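Local structure of crystal protein (Bacillus thuringiensis serovar dakota, 2ZTB) at residues A[114-128]-A[136-148]. The protein is a crystal toxin, parasporin-2, that recognizes cancer cells and, like aerolysin-type beta-pore-forming toxins, probably forms membrane pores. Numbering follows the deposited sequence.
Sequences SSTTTGFKFTSKLSI and GEVSFSTTIGTSE. With EDO (1,2-ethanediol), chain H.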
loop_
_atom_site.group_PDB
_atom_site.type_symbol
_atom_site.label_atom_id
_atom_site.label_comp_id
_atom_site.label_asym_id
_atom_site.label_seq_id
_atom_site.Cartn_x
_atom_site.Cartn_y
_atom_site.Cartn_z
ATOM N N SER A 114 -1.800 -0.676 -1.754
ATOM C CA SER A 114 -1.956 0.652 -2.364
ATOM C C SER A 114 -2.481 0.512 -3.761
ATOM O O SER A 114 -2.445 -0.562 -4.337
ATOM C CB SER A 114 -0.656 1.469 -2.391
ATOM O OG SER A 114 0.402 0.755 -3.000
ATOM N N SER A 115 -2.980 1.625 -4.283
ATOM C CA SER A 115 -3.517 1.688 -5.619
ATOM C C SER A 115 -3.647 3.164 -5.991
ATOM O O SER A 115 -3.395 4.059 -5.170
ATOM C CB SER A 115 -4.878 1.006 -5.664
ATOM O OG SER A 115 -5.764 1.679 -4.784
ATOM N N THR A 116 -4.022 3.412 -7.235
ATOM C CA THR A 116 -4.417 4.751 -7.661
ATOM C C THR A 116 -5.787 4.596 -8.269
ATOM O O THR A 116 -6.163 3.502 -8.705
ATOM C CB THR A 116 -3.433 5.410 -8.656
ATOM O OG1 THR A 116 -3.432 4.668 -9.876
ATOM C CG2 THR A 116 -2.008 5.478 -8.072
ATOM N N THR A 117 -6.560 5.669 -8.237
ATOM C CA THR A 117 -7.944 5.607 -8.673
ATOM C C THR A 117 -8.099 5.341 -10.177
ATOM O O THR A 117 -9.153 4.895 -10.599
ATOM C CB THR A 117 -8.716 6.888 -8.245
ATOM O OG1 THR A 117 -8.007 8.065 -8.682
ATOM C CG2 THR A 117 -8.888 6.904 -6.711
ATOM N N THR A 118 -7.050 5.588 -10.968
ATOM C CA THR A 118 -7.143 5.523 -12.439
ATOM C C THR A 118 -6.041 4.695 -13.137
ATOM O O THR A 118 -6.008 4.594 -14.375
ATOM C CB THR A 118 -7.156 6.953 -13.061
ATOM O OG1 THR A 118 -5.999 7.654 -12.623
ATOM C CG2 THR A 118 -8.400 7.743 -12.663
ATOM N N GLY A 119 -5.112 4.155 -12.349
ATOM C CA GLY A 119 -4.126 3.191 -12.850
ATOM C C GLY A 119 -2.815 3.751 -13.367
ATOM O O GLY A 119 -2.320 3.325 -14.403
ATOM N N PHE A 120 -2.271 4.724 -12.659
ATOM C CA PHE A 120 -0.906 5.155 -12.878
ATOM C C PHE A 120 0.068 3.993 -12.729
ATOM O O PHE A 120 -0.220 3.018 -12.026
ATOM C CB PHE A 120 -0.542 6.275 -11.905
ATOM C CG PHE A 120 -1.195 7.588 -12.229
ATOM C CD1 PHE A 120 -2.396 7.946 -11.629
ATOM C CD2 PHE A 120 -0.618 8.452 -13.159
ATOM C CE1 PHE A 120 -3.010 9.171 -11.941
ATOM C CE2 PHE A 120 -1.221 9.675 -13.483
ATOM C CZ PHE A 120 -2.413 10.039 -12.867
ATOM N N LYS A 121 1.198 4.080 -13.421
ATOM C CA LYS A 121 2.200 3.019 -13.378
ATOM C C LYS A 121 3.509 3.580 -12.837
ATOM O O LYS A 121 4.428 3.846 -13.588
ATOM C CB LYS A 121 2.402 2.405 -14.774
ATOM C CG LYS A 121 1.119 1.923 -15.445
ATOM C CD LYS A 121 1.391 1.275 -16.797
ATOM C CE LYS A 121 0.119 0.713 -17.405
ATOM N NZ LYS A 121 -0.853 1.813 -17.706
ATOM N N PHE A 122 3.566 3.786 -11.530
ATOM C CA PHE A 122 4.795 4.209 -10.857
ATOM C C PHE A 122 5.772 3.079 -10.639
ATOM O O PHE A 122 5.390 1.975 -10.251
ATOM C CB PHE A 122 4.485 4.863 -9.524
ATOM C CG PHE A 122 3.859 6.218 -9.653
ATOM C CD1 PHE A 122 2.483 6.361 -9.658
ATOM C CD2 PHE A 122 4.656 7.357 -9.759
ATOM C CE1 PHE A 122 1.903 7.614 -9.758
ATOM C CE2 PHE A 122 4.083 8.617 -9.867
ATOM C CZ PHE A 122 2.700 8.744 -9.874
ATOM N N THR A 123 7.038 3.397 -10.888
ATOM C CA THR A 123 8.160 2.483 -10.798
ATOM C C THR A 123 8.861 2.624 -9.443
ATOM O O THR A 123 9.333 1.633 -8.878
ATOM C CB THR A 123 9.142 2.748 -11.976
ATOM O OG1 THR A 123 8.705 2.011 -13.122
ATOM C CG2 THR A 123 10.581 2.357 -11.652
ATOM N N SER A 124 8.907 3.846 -8.916
ATOM C CA SER A 124 9.604 4.080 -7.649
ATOM C C SER A 124 8.811 3.634 -6.434
ATOM O O SER A 124 7.606 3.843 -6.347
ATOM C CB SER A 124 10.087 5.530 -7.498
ATOM O OG SER A 124 9.365 6.442 -8.294
ATOM N N LYS A 125 9.508 3.004 -5.501
ATOM C CA LYS A 125 8.878 2.474 -4.303
ATOM C C LYS A 125 8.305 3.610 -3.467
ATOM O O LYS A 125 8.857 4.710 -3.431
ATOM C CB LYS A 125 9.886 1.668 -3.491
ATOM C CG LYS A 125 10.548 0.527 -4.254
ATOM C CD LYS A 125 9.659 -0.706 -4.377
ATOM C CE LYS A 125 10.427 -1.818 -5.078
ATOM N NZ LYS A 125 9.883 -3.169 -4.788
ATOM N N LEU A 126 7.181 3.340 -2.817
ATOM C CA LEU A 126 6.564 4.299 -1.925
ATOM C C LEU A 126 6.899 3.938 -0.471
ATOM O O LEU A 126 6.742 2.784 -0.054
ATOM C CB LEU A 126 5.054 4.307 -2.150
ATOM C CG LEU A 126 4.184 5.177 -1.244
ATOM C CD1 LEU A 126 4.343 6.634 -1.604
ATOM C CD2 LEU A 126 2.720 4.745 -1.327
ATOM N N SER A 127 7.363 4.923 0.288
ATOM C CA SER A 127 7.653 4.727 1.703
ATOM C C SER A 127 6.404 4.943 2.551
ATOM O O SER A 127 5.771 6.009 2.500
ATOM C CB SER A 127 8.790 5.631 2.162
ATOM O OG SER A 127 9.984 5.318 1.465
ATOM N N ILE A 128 6.053 3.899 3.299
ATOM C CA ILE A 128 4.917 3.913 4.211
ATOM C C ILE A 128 5.430 3.604 5.626
ATOM O O ILE A 128 6.097 2.587 5.864
ATOM C CB ILE A 128 3.784 2.915 3.756
ATOM C CG1 ILE A 128 3.154 3.359 2.420
ATOM C CG2 ILE A 128 2.705 2.747 4.825
ATOM C CD1 ILE A 128 2.502 4.771 2.441
ATOM N N GLY A 136 3.021 -1.177 17.404
ATOM C CA GLY A 136 4.302 -0.490 17.270
ATOM C C GLY A 136 4.585 -0.007 15.859
ATOM O O GLY A 136 3.679 0.062 15.026
ATOM N N GLU A 137 5.848 0.338 15.598
ATOM C CA GLU A 137 6.243 0.921 14.321
ATOM C C GLU A 137 6.300 -0.114 13.211
ATOM O O GLU A 137 6.885 -1.191 13.368
ATOM C CB GLU A 137 7.578 1.671 14.384
ATOM C CG GLU A 137 7.816 2.487 13.089
ATOM C CD GLU A 137 9.259 2.922 12.870
ATOM O OE1 GLU A 137 9.863 3.532 13.787
ATOM O OE2 GLU A 137 9.777 2.675 11.758
ATOM N N VAL A 138 5.684 0.258 12.092
ATOM C CA VAL A 138 5.648 -0.528 10.865
ATOM C C VAL A 138 6.177 0.370 9.723
ATOM O O VAL A 138 5.776 1.527 9.604
ATOM C CB VAL A 138 4.193 -1.004 10.609
ATOM C CG1 VAL A 138 4.007 -1.526 9.222
ATOM C CG2 VAL A 138 3.788 -2.077 11.643
ATOM N N SER A 139 7.111 -0.142 8.926
ATOM C CA SER A 139 7.515 0.552 7.702
ATOM C C SER A 139 7.586 -0.366 6.476
ATOM O O SER A 139 7.876 -1.561 6.590
ATOM C CB SER A 139 8.829 1.293 7.884
ATOM O OG SER A 139 9.906 0.384 7.906
ATOM N N PHE A 140 7.312 0.221 5.309
ATOM C CA PHE A 140 7.315 -0.484 4.034
ATOM C C PHE A 140 7.925 0.402 2.940
ATOM O O PHE A 140 7.736 1.623 2.933
ATOM C CB PHE A 140 5.883 -0.843 3.617
ATOM C CG PHE A 140 5.252 -1.974 4.413
ATOM C CD1 PHE A 140 4.376 -1.703 5.453
ATOM C CD2 PHE A 140 5.504 -3.303 4.085
ATOM C CE1 PHE A 140 3.803 -2.738 6.177
ATOM C CE2 PHE A 140 4.924 -4.337 4.790
ATOM C CZ PHE A 140 4.075 -4.058 5.837
ATOM N N SER A 141 8.663 -0.222 2.029
ATOM C CA SER A 141 9.045 0.402 0.757
ATOM C C SER A 141 8.322 -0.403 -0.330
ATOM O O SER A 141 8.714 -1.531 -0.656
ATOM C CB SER A 141 10.570 0.383 0.572
ATOM O OG SER A 141 10.978 1.355 -0.386
ATOM N N THR A 142 7.236 0.156 -0.861
ATOM C CA THR A 142 6.293 -0.660 -1.618
ATOM C C THR A 142 6.002 -0.165 -3.036
ATOM O O THR A 142 5.929 1.044 -3.281
ATOM C CB THR A 142 4.989 -0.884 -0.806
ATOM O OG1 THR A 142 4.253 -1.976 -1.362
ATOM C CG2 THR A 142 4.127 0.370 -0.767
ATOM N N THR A 143 5.842 -1.104 -3.969
ATOM C CA THR A 143 5.385 -0.782 -5.316
ATOM C C THR A 143 3.895 -0.436 -5.269
ATOM O O THR A 143 3.068 -1.229 -4.808
ATOM C CB THR A 143 5.629 -1.944 -6.305
ATOM O OG1 THR A 143 7.019 -2.269 -6.331
ATOM C CG2 THR A 143 5.176 -1.570 -7.725
ATOM N N ILE A 144 3.571 0.763 -5.733
ATOM C CA ILE A 144 2.196 1.238 -5.796
ATOM C C ILE A 144 1.350 0.286 -6.641
ATOM O O ILE A 144 1.761 -0.117 -7.738
ATOM C CB ILE A 144 2.140 2.676 -6.331
ATOM C CG1 ILE A 144 2.995 3.585 -5.429
ATOM C CG2 ILE A 144 0.700 3.169 -6.427
ATOM C CD1 ILE A 144 3.252 5.010 -5.996
ATOM N N GLY A 145 0.204 -0.118 -6.087
ATOM C CA GLY A 145 -0.699 -1.023 -6.766
ATOM C C GLY A 145 -0.509 -2.458 -6.346
ATOM O O GLY A 145 -1.092 -3.349 -6.955
ATOM N N THR A 146 0.307 -2.694 -5.312
ATOM C CA THR A 146 0.594 -4.051 -4.841
ATOM C C THR A 146 0.231 -4.247 -3.357
ATOM O O THR A 146 -0.148 -3.297 -2.665
ATOM C CB THR A 146 2.087 -4.448 -5.059
ATOM O OG1 THR A 146 2.911 -3.706 -4.155
ATOM C CG2 THR A 146 2.534 -4.174 -6.514
ATOM N N SER A 147 0.339 -5.487 -2.894
ATOM C CA SER A 147 0.172 -5.812 -1.476
ATOM C C SER A 147 1.367 -6.596 -0.972
ATOM O O SER A 147 1.882 -7.451 -1.677
ATOM C CB SER A 147 -1.115 -6.628 -1.238
ATOM O OG SER A 147 -2.254 -5.888 -1.653
ATOM N N GLU A 148 1.794 -6.304 0.258
ATOM C CA GLU A 148 2.885 -7.030 0.927
ATOM C C GLU A 148 2.545 -7.247 2.384
ATOM O O GLU A 148 2.049 -6.329 3.040
ATOM C CB GLU A 148 4.180 -6.223 0.924
ATOM C CG GLU A 148 4.787 -5.915 -0.402
ATOM C CD GLU A 148 5.980 -5.000 -0.261
ATOM O OE1 GLU A 148 6.988 -5.415 0.337
ATOM O OE2 GLU A 148 5.905 -3.861 -0.741
HETATM C C1 EDO H . -3.378 0.920 -9.334
HETATM O O1 EDO H . -2.093 1.459 -9.730
HETATM C C2 EDO H . -4.453 0.988 -10.439
HETATM O O2 EDO H . -4.502 -0.094 -11.419
HETATM O O HOH W 1 1.575 -1.336 -1.678
HETATM O O HOH W 2 5.590 2.091 -7.228
HETATM O O HOH W 3 2.840 1.053 -9.892
HETATM O O HOH W 4 8.596 -0.741 -8.448
HETATM O O HOH W 5 8.911 -4.023 -1.679
HETATM O O HOH W 6 10.756 3.887 -0.763
#
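S114 meets the type II turn T143–T146 with backbone and side chain together. Its N donates to T146 O, and S114 OG, held at chi1 54° between its own N and carbonyl carbon, accepts from G145 N at 3.2 Å. A water joins the same OG to T142 OG1 and T146 O, and T142 OG1 in turn donates to E148 OE2 on the anti side of the carboxylate. Next comes T116, whose CG2 lies 3.9 Å from I144 CG2, the two side chains crossing at about a right angle. The other branch of I144 runs on to F122, where I144 CD1 reaches F122 CB at 3.7 Å and comes obliquely to the ring, while I144 CG1 touches L126 CB; I144 thus touches residues before, within and after the 117–125 loop. Its backbone is tied to that loop by water: one molecule accepts from I144 N and donates to F122 O and S124 O, a second links F122 O with I144 O. K125 bends at chi2 (-79°); its chain crosses T143 obliquely and its NZ makes a weak 3.4 Å bond to T143 OG1, while K125 CB packs on S141 OG. From L126 onward the segments form an antiparallel hairpin. L126 and T142 exchange nearly straight bonds; I128 and F140 also exchange two, the one from F140 N more bent, with S127 facing S141 between them as a non-hydrogen-bonded pair. L126, I128, F140 and T142 share one face, the serines the other, consistent with the amphipathic membrane-insertion hairpin of aerolysin-type toxins. Hairpin 126–132/136–142 connects strands 96–116 and 147–164, which pair with each other in the large sheet; L126 also rests on I4, V68 and L226, I128 on Y70, and I144 on L226 of strand 223–247.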